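Local coordinates for putative exported protein (Peptoclostridium difficile, PDB 5TTA) that is of unknown function, an apparently exported alpha/beta protein of a family without assigned activity, placed in the E-set clan of beta-sandwich-like domains, at residues I72-A81 and Y130-Q138. Residues are numbered along the deposited sequence; the frame is centred on the assembly and turned at random.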
ATOM      1  N   ILE A  72      -5.799  -2.360 -20.106  1.00 17.33           N
ATOM      2  CA  ILE A  72      -4.530  -3.026 -19.811  1.00 19.85           C
ATOM      3  C   ILE A  72      -3.993  -2.513 -18.475  1.00 26.21           C
ATOM      4  O   ILE A  72      -3.624  -1.338 -18.344  1.00 18.93           O
ATOM      5  CB  ILE A  72      -3.517  -2.817 -20.948  1.00 25.18           C
ATOM      6  CG1 ILE A  72      -3.945  -3.641 -22.180  1.00 26.69           C
ATOM      7  CG2 ILE A  72      -2.082  -3.189 -20.493  1.00 20.68           C
ATOM      8  CD1 ILE A  72      -3.225  -3.276 -23.460  1.00 26.26           C
HETATM    9  N   MSE A  73      -3.946  -3.397 -17.476  1.00 21.18           N
HETATM   10  CA  MSE A  73      -3.505  -2.990 -16.147  1.00 22.91           C
HETATM   11  C   MSE A  73      -2.008  -3.190 -15.919  1.00 27.31           C
HETATM   12  O   MSE A  73      -1.451  -2.542 -15.038  1.00 23.84           O
HETATM   13  CB  MSE A  73      -4.307  -3.726 -15.059  1.00 29.23           C
HETATM   14  CG  MSE A  73      -3.804  -5.095 -14.671  1.00 39.52           C
HETATM   15 SE   MSE A  73      -4.951  -5.884 -13.285  0.77 47.36          SE
HETATM   16  CE  MSE A  73      -4.521  -4.713 -11.868  1.00 33.58           C
ATOM     17  N   ASP A  74      -1.341  -4.067 -16.690  1.00 20.93           N
ATOM     18  CA  ASP A  74       0.098  -4.243 -16.545  1.00 21.53           C
ATOM     19  C   ASP A  74       0.677  -4.725 -17.872  1.00 19.66           C
ATOM     20  O   ASP A  74      -0.037  -5.225 -18.739  1.00 17.79           O
ATOM     21  CB  ASP A  74       0.433  -5.227 -15.389  1.00 28.19           C
ATOM     22  CG  ASP A  74       1.891  -5.111 -14.889  1.00 34.09           C
ATOM     23  OD1 ASP A  74       2.638  -4.192 -15.299  1.00 27.15           O
ATOM     24  OD2 ASP A  74       2.296  -5.960 -14.073  1.00 39.73           O
ATOM     25  N   TYR A  75       1.971  -4.506 -18.059  1.00 18.27           N
ATOM     26  CA  TYR A  75       2.640  -5.016 -19.251  1.00 18.85           C
ATOM     27  C   TYR A  75       4.086  -5.308 -18.904  1.00 19.29           C
ATOM     28  O   TYR A  75       4.599  -4.870 -17.876  1.00 19.93           O
ATOM     29  CB  TYR A  75       2.542  -4.046 -20.460  1.00 15.66           C
ATOM     30  CG  TYR A  75       3.142  -2.659 -20.245  1.00 25.61           C
ATOM     31  CD1 TYR A  75       4.508  -2.492 -19.970  1.00 30.95           C
ATOM     32  CD2 TYR A  75       2.363  -1.520 -20.383  1.00 23.25           C
ATOM     33  CE1 TYR A  75       5.061  -1.233 -19.783  1.00 25.35           C
ATOM     34  CE2 TYR A  75       2.902  -0.262 -20.214  1.00 26.34           C
ATOM     35  CZ  TYR A  75       4.249  -0.120 -19.919  1.00 30.60           C
ATOM     36  OH  TYR A  75       4.772   1.150 -19.746  1.00 24.45           O
ATOM     37  N   GLU A  76       4.733  -6.077 -19.769  1.00 19.45           N
ATOM     38  CA  GLU A  76       6.183  -6.229 -19.765  1.00 17.74           C
ATOM     39  C   GLU A  76       6.656  -5.965 -21.183  1.00 20.91           C
ATOM     40  O   GLU A  76       6.178  -6.606 -22.128  1.00 18.71           O
ATOM     41  CB  GLU A  76       6.619  -7.618 -19.283  1.00 22.24           C
ATOM     42  CG  GLU A  76       6.152  -7.896 -17.863  1.00 24.70           C
ATOM     43  CD  GLU A  76       6.574  -9.258 -17.327  1.00 39.97           C
ATOM     44  OE1 GLU A  76       6.233  -9.550 -16.156  1.00 47.24           O
ATOM     45  OE2 GLU A  76       7.239 -10.029 -18.060  1.00 39.04           O
ATOM     46  N   ILE A  77       7.581  -5.021 -21.334  1.00 14.45           N
ATOM     47  CA  ILE A  77       8.071  -4.619 -22.645  1.00 13.03           C
ATOM     48  C   ILE A  77       9.589  -4.630 -22.604  1.00 15.04           C
ATOM     49  O   ILE A  77      10.190  -3.968 -21.745  1.00 20.03           O
ATOM     50  CB  ILE A  77       7.553  -3.229 -23.054  1.00 15.79           C
ATOM     51  CG1 ILE A  77       6.047  -3.292 -23.314  1.00 22.91           C
ATOM     52  CG2 ILE A  77       8.284  -2.747 -24.290  1.00 14.15           C
ATOM     53  CD1 ILE A  77       5.441  -1.914 -23.673  1.00 32.84           C
ATOM     54  N   THR A  78      10.214  -5.394 -23.513  1.00 14.48           N
ATOM     55  CA  THR A  78      11.666  -5.532 -23.497  1.00 17.78           C
ATOM     56  C   THR A  78      12.258  -4.648 -24.582  1.00 17.96           C
ATOM     57  O   THR A  78      11.760  -4.625 -25.710  1.00 21.21           O
ATOM     58  CB  THR A  78      12.101  -6.987 -23.709  1.00 17.03           C
ATOM     59  OG1 THR A  78      11.638  -7.788 -22.617  1.00 19.07           O
ATOM     60  CG2 THR A  78      13.637  -7.095 -23.780  1.00 17.95           C
ATOM     61  N   CYS A  79      13.334  -3.933 -24.241  1.00 16.59           N
ATOM     62  CA  CYS A  79      14.045  -3.088 -25.187  1.00 15.85           C
ATOM     63  C   CYS A  79      15.495  -3.530 -25.343  1.00 14.65           C
ATOM     64  O   CYS A  79      16.101  -4.081 -24.420  1.00 16.23           O
ATOM     65  CB  CYS A  79      14.063  -1.627 -24.763  1.00 17.13           C
ATOM     66  SG  CYS A  79      12.404  -0.874 -24.629  1.00 22.76           S
ATOM     67  N   LEU A  80      16.019  -3.227 -26.522  1.00 12.25           N
ATOM     68  CA  LEU A  80      17.385  -3.462 -26.963  1.00 13.01           C
ATOM     69  C   LEU A  80      17.881  -2.176 -27.589  1.00 21.57           C
ATOM     70  O   LEU A  80      17.087  -1.403 -28.131  1.00 21.79           O
ATOM     71  CB  LEU A  80      17.446  -4.601 -27.995  1.00 14.11           C
ATOM     72  CG  LEU A  80      16.894  -5.924 -27.475  1.00 17.83           C
ATOM     73  CD1 LEU A  80      16.873  -6.947 -28.650  1.00 23.47           C
ATOM     74  CD2 LEU A  80      17.789  -6.460 -26.378  1.00 20.54           C
ATOM     75  N   ALA A  81      19.182  -1.924 -27.479  1.00 15.83           N
ATOM     76  CA  ALA A  81      19.754  -0.655 -27.924  1.00 18.73           C
ATOM     77  C   ALA A  81      20.913  -0.891 -28.877  1.00 20.51           C
ATOM     78  O   ALA A  81      21.667  -1.852 -28.720  1.00 21.21           O
ATOM     79  CB  ALA A  81      20.236   0.182 -26.714  1.00 17.39           C
ATOM     80  N   TYR A 130      22.461  -6.153 -22.309  1.00 18.89           N
ATOM     81  CA  TYR A 130      21.936  -5.789 -23.629  1.00 20.50           C
ATOM     82  C   TYR A 130      20.437  -5.480 -23.596  1.00 16.73           C
ATOM     83  O   TYR A 130      19.936  -4.735 -24.444  1.00 19.27           O
ATOM     84  CB  TYR A 130      22.195  -6.911 -24.651  1.00 27.21           C
ATOM     85  CG  TYR A 130      23.632  -7.007 -25.159  1.00 21.32           C
ATOM     86  CD1 TYR A 130      24.165  -6.031 -25.999  1.00 23.67           C
ATOM     87  CD2 TYR A 130      24.441  -8.093 -24.813  1.00 21.03           C
ATOM     88  CE1 TYR A 130      25.482  -6.113 -26.460  1.00 26.47           C
ATOM     89  CE2 TYR A 130      25.740  -8.188 -25.280  1.00 27.78           C
ATOM     90  CZ  TYR A 130      26.254  -7.199 -26.096  1.00 26.03           C
ATOM     91  OH  TYR A 130      27.555  -7.305 -26.538  1.00 32.04           O
ATOM     92  N   SER A 131      19.694  -6.063 -22.673  1.00 21.81           N
ATOM     93  CA  SER A 131      18.253  -5.867 -22.667  1.00 21.95           C
ATOM     94  C   SER A 131      17.748  -5.308 -21.340  1.00 20.41           C
ATOM     95  O   SER A 131      18.363  -5.471 -20.288  1.00 20.76           O
ATOM     96  CB  SER A 131      17.514  -7.175 -22.940  1.00 21.60           C
ATOM     97  OG  SER A 131      17.700  -8.051 -21.844  1.00 24.61           O
ATOM     98  N   HIS A 132      16.567  -4.697 -21.390  1.00 19.38           N
ATOM     99  CA  HIS A 132      15.854  -4.319 -20.181  1.00 25.13           C
ATOM    100  C   HIS A 132      14.364  -4.551 -20.371  1.00 20.98           C
ATOM    101  O   HIS A 132      13.806  -4.233 -21.425  1.00 18.24           O
ATOM    102  CB  HIS A 132      16.085  -2.845 -19.806  1.00 20.66           C
ATOM    103  CG  HIS A 132      15.453  -2.470 -18.503  1.00 19.02           C
ATOM    104  ND1 HIS A 132      15.912  -2.955 -17.301  1.00 21.31           N
ATOM    105  CD2 HIS A 132      14.401  -1.664 -18.208  1.00 20.03           C
ATOM    106  CE1 HIS A 132      15.182  -2.454 -16.316  1.00 28.12           C
ATOM    107  NE2 HIS A 132      14.251  -1.675 -16.842  1.00 23.01           N
ATOM    108  N   THR A 133      13.705  -5.070 -19.343  1.00 17.03           N
ATOM    109  CA  THR A 133      12.268  -5.283 -19.427  1.00 18.55           C
ATOM    110  C   THR A 133      11.587  -4.260 -18.539  1.00 16.82           C
ATOM    111  O   THR A 133      11.706  -4.330 -17.311  1.00 20.76           O
ATOM    112  CB  THR A 133      11.884  -6.709 -19.043  1.00 23.07           C
ATOM    113  OG1 THR A 133      12.417  -7.605 -20.030  1.00 24.27           O
ATOM    114  CG2 THR A 133      10.366  -6.856 -19.030  1.00 22.17           C
ATOM    115  N   TYR A 134      10.869  -3.336 -19.171  1.00 16.82           N
ATOM    116  CA  TYR A 134      10.057  -2.356 -18.463  1.00 18.70           C
ATOM    117  C   TYR A 134       8.711  -2.963 -18.062  1.00 21.61           C
ATOM    118  O   TYR A 134       8.074  -3.684 -18.842  1.00 21.66           O
ATOM    119  CB  TYR A 134       9.846  -1.136 -19.354  1.00 16.49           C
ATOM    120  CG  TYR A 134      11.088  -0.372 -19.698  1.00 15.42           C
ATOM    121  CD1 TYR A 134      11.639   0.560 -18.781  1.00 19.45           C
ATOM    122  CD2 TYR A 134      11.723  -0.534 -20.944  1.00 18.52           C
ATOM    123  CE1 TYR A 134      12.789   1.285 -19.099  1.00 16.61           C
ATOM    124  CE2 TYR A 134      12.877   0.187 -21.275  1.00 17.58           C
ATOM    125  CZ  TYR A 134      13.398   1.112 -20.332  1.00 18.39           C
ATOM    126  OH  TYR A 134      14.521   1.847 -20.633  1.00 18.72           O
ATOM    127  N   ARG A 135       8.266  -2.663 -16.842  1.00 18.97           N
ATOM    128  CA  ARG A 135       6.990  -3.159 -16.335  1.00 20.39           C
ATOM    129  C   ARG A 135       6.120  -1.974 -15.935  1.00 31.60           C
ATOM    130  O   ARG A 135       6.612  -1.031 -15.301  1.00 31.01           O
ATOM    131  CB  ARG A 135       7.242  -4.118 -15.169  1.00 25.60           C
ATOM    132  CG  ARG A 135       6.050  -4.932 -14.755  1.00 45.66           C
ATOM    133  CD  ARG A 135       6.471  -6.109 -13.876  1.00 58.29           C
ATOM    134  NE  ARG A 135       6.602  -5.714 -12.479  1.00 69.46           N
ATOM    135  CZ  ARG A 135       5.614  -5.786 -11.592  1.00 76.58           C
ATOM    136  NH1 ARG A 135       4.421  -6.243 -11.957  1.00 76.30           N
ATOM    137  NH2 ARG A 135       5.819  -5.398 -10.341  1.00 78.73           N
ATOM    138  N   LYS A 136       4.847  -1.996 -16.346  1.00 27.23           N
ATOM    139  CA  LYS A 136       3.957  -0.865 -16.063  1.00 25.60           C
ATOM    140  C   LYS A 136       3.776  -0.665 -14.563  1.00 25.01           C
ATOM    141  O   LYS A 136       3.880   0.458 -14.060  1.00 30.47           O
ATOM    142  CB  LYS A 136       2.593  -1.055 -16.743  1.00 23.94           C
ATOM    143  CG  LYS A 136       1.595   0.147 -16.584  1.00 22.26           C
ATOM    144  CD  LYS A 136       0.223  -0.237 -17.127  1.00 25.51           C
ATOM    145  CE  LYS A 136      -0.779   0.928 -17.300  1.00 29.67           C
ATOM    146  NZ  LYS A 136      -0.706   1.963 -16.234  1.00 33.30           N
HETATM  147  N   MSE A 137       3.518  -1.739 -13.823  1.00 27.87           N
HETATM  148  CA  MSE A 137       3.334  -1.600 -12.383  1.00 37.14           C
HETATM  149  C   MSE A 137       4.693  -1.684 -11.691  1.00 42.79           C
HETATM  150  O   MSE A 137       4.847  -2.393 -10.697  1.00 49.47           O
HETATM  151  CB  MSE A 137       2.385  -2.665 -11.832  1.00 33.50           C
HETATM  152  CG  MSE A 137       0.946  -2.584 -12.321  1.00 39.17           C
HETATM  153 SE   MSE A 137      -0.082  -4.148 -11.707  0.80 50.58          SE
HETATM  154  CE  MSE A 137       0.035  -3.823  -9.770  1.00 51.27           C
ATOM    155  N   GLN A 138       5.670  -0.946 -12.235  1.00 44.21           N
ATOM    156  CA  GLN A 138       7.022  -0.948 -11.677  1.00 54.37           C
ATOM    157  C   GLN A 138       7.023  -0.487 -10.223  1.00 58.71           C
ATOM    158  O   GLN A 138       7.768  -1.021  -9.395  1.00 60.79           O
ATOM    159  CB  GLN A 138       7.942  -0.063 -12.523  1.00 52.69           C
ATOM    160  CG  GLN A 138       9.431  -0.303 -12.279  1.00 58.78           C
ATOM    161  CD  GLN A 138       9.932  -1.612 -12.895  1.00 60.96           C
ATOM    162  OE1 GLN A 138      10.191  -2.585 -12.181  1.00 66.06           O
ATOM    163  NE2 GLN A 138      10.080  -1.634 -14.232  1.00 48.08           N
TER
HETATM  164  O   HOH W   1      -2.056  -0.087 -14.173  1.00 26.21           O
HETATM  165  O   HOH W   2      21.178  -4.037 -26.724  1.00 16.73           O
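With CG between its backbone N and carbonyl carbon (chi1 60°), Tyr75 lays its ring under Lys136, whose own CG stands opposite its backbone N. Lys136 CB then sits over the middle of that ring, 3.5 Å from the centroid and almost on the ring normal, a CH-pi contact; Ile77 CD1 covers the opposite face nearer the rim. The lysine chain, extended as far as CE and bent at its last torsion, runs past Met73 O, and its NZ shares a water with Met73 O besides bonding to Asn176 O, while Tyr75 OH bonds to Asp186.

Asp74 holds the end of strand 131-135 and the turn after it through both carboxylate oxygens. OD1 accepts Met137 N at 3.0 Å and also Tyr75 N, the two donors arriving from opposite faces of the carboxylate plane, which should limit its rotation. OD2 forms a salt bridge with Arg135 NH1; the N-H...O angle of 122° makes the hydrogen bond itself weak. SE of Met137, a selenomethionine, lies 3.9 Å from Asp74 CG.

Farther along, Thr78 OG1 and Thr133 OG1 share a hydrogen bond of 2.7 Å, with Tyr226 OH as a further partner of Thr78. On the other face of the sheet, Cys79 SG meets the edge of the Tyr134 ring, 3.5 Å from CE2, a sulfur-aromatic contact. Strand 72-82 also pairs with strand 205-215, where Met73 and Asp74, opposite Thr214, form a classic beta bulge.

Paired backbone bonds tie Ile77 to Tyr134 and Cys79 to His132, with Ile77 N to Tyr134 O at 2.9 Å. At 157° between strand directions, this is a twisted antiparallel ladder, here joining strand 131-135 to strand 72-82.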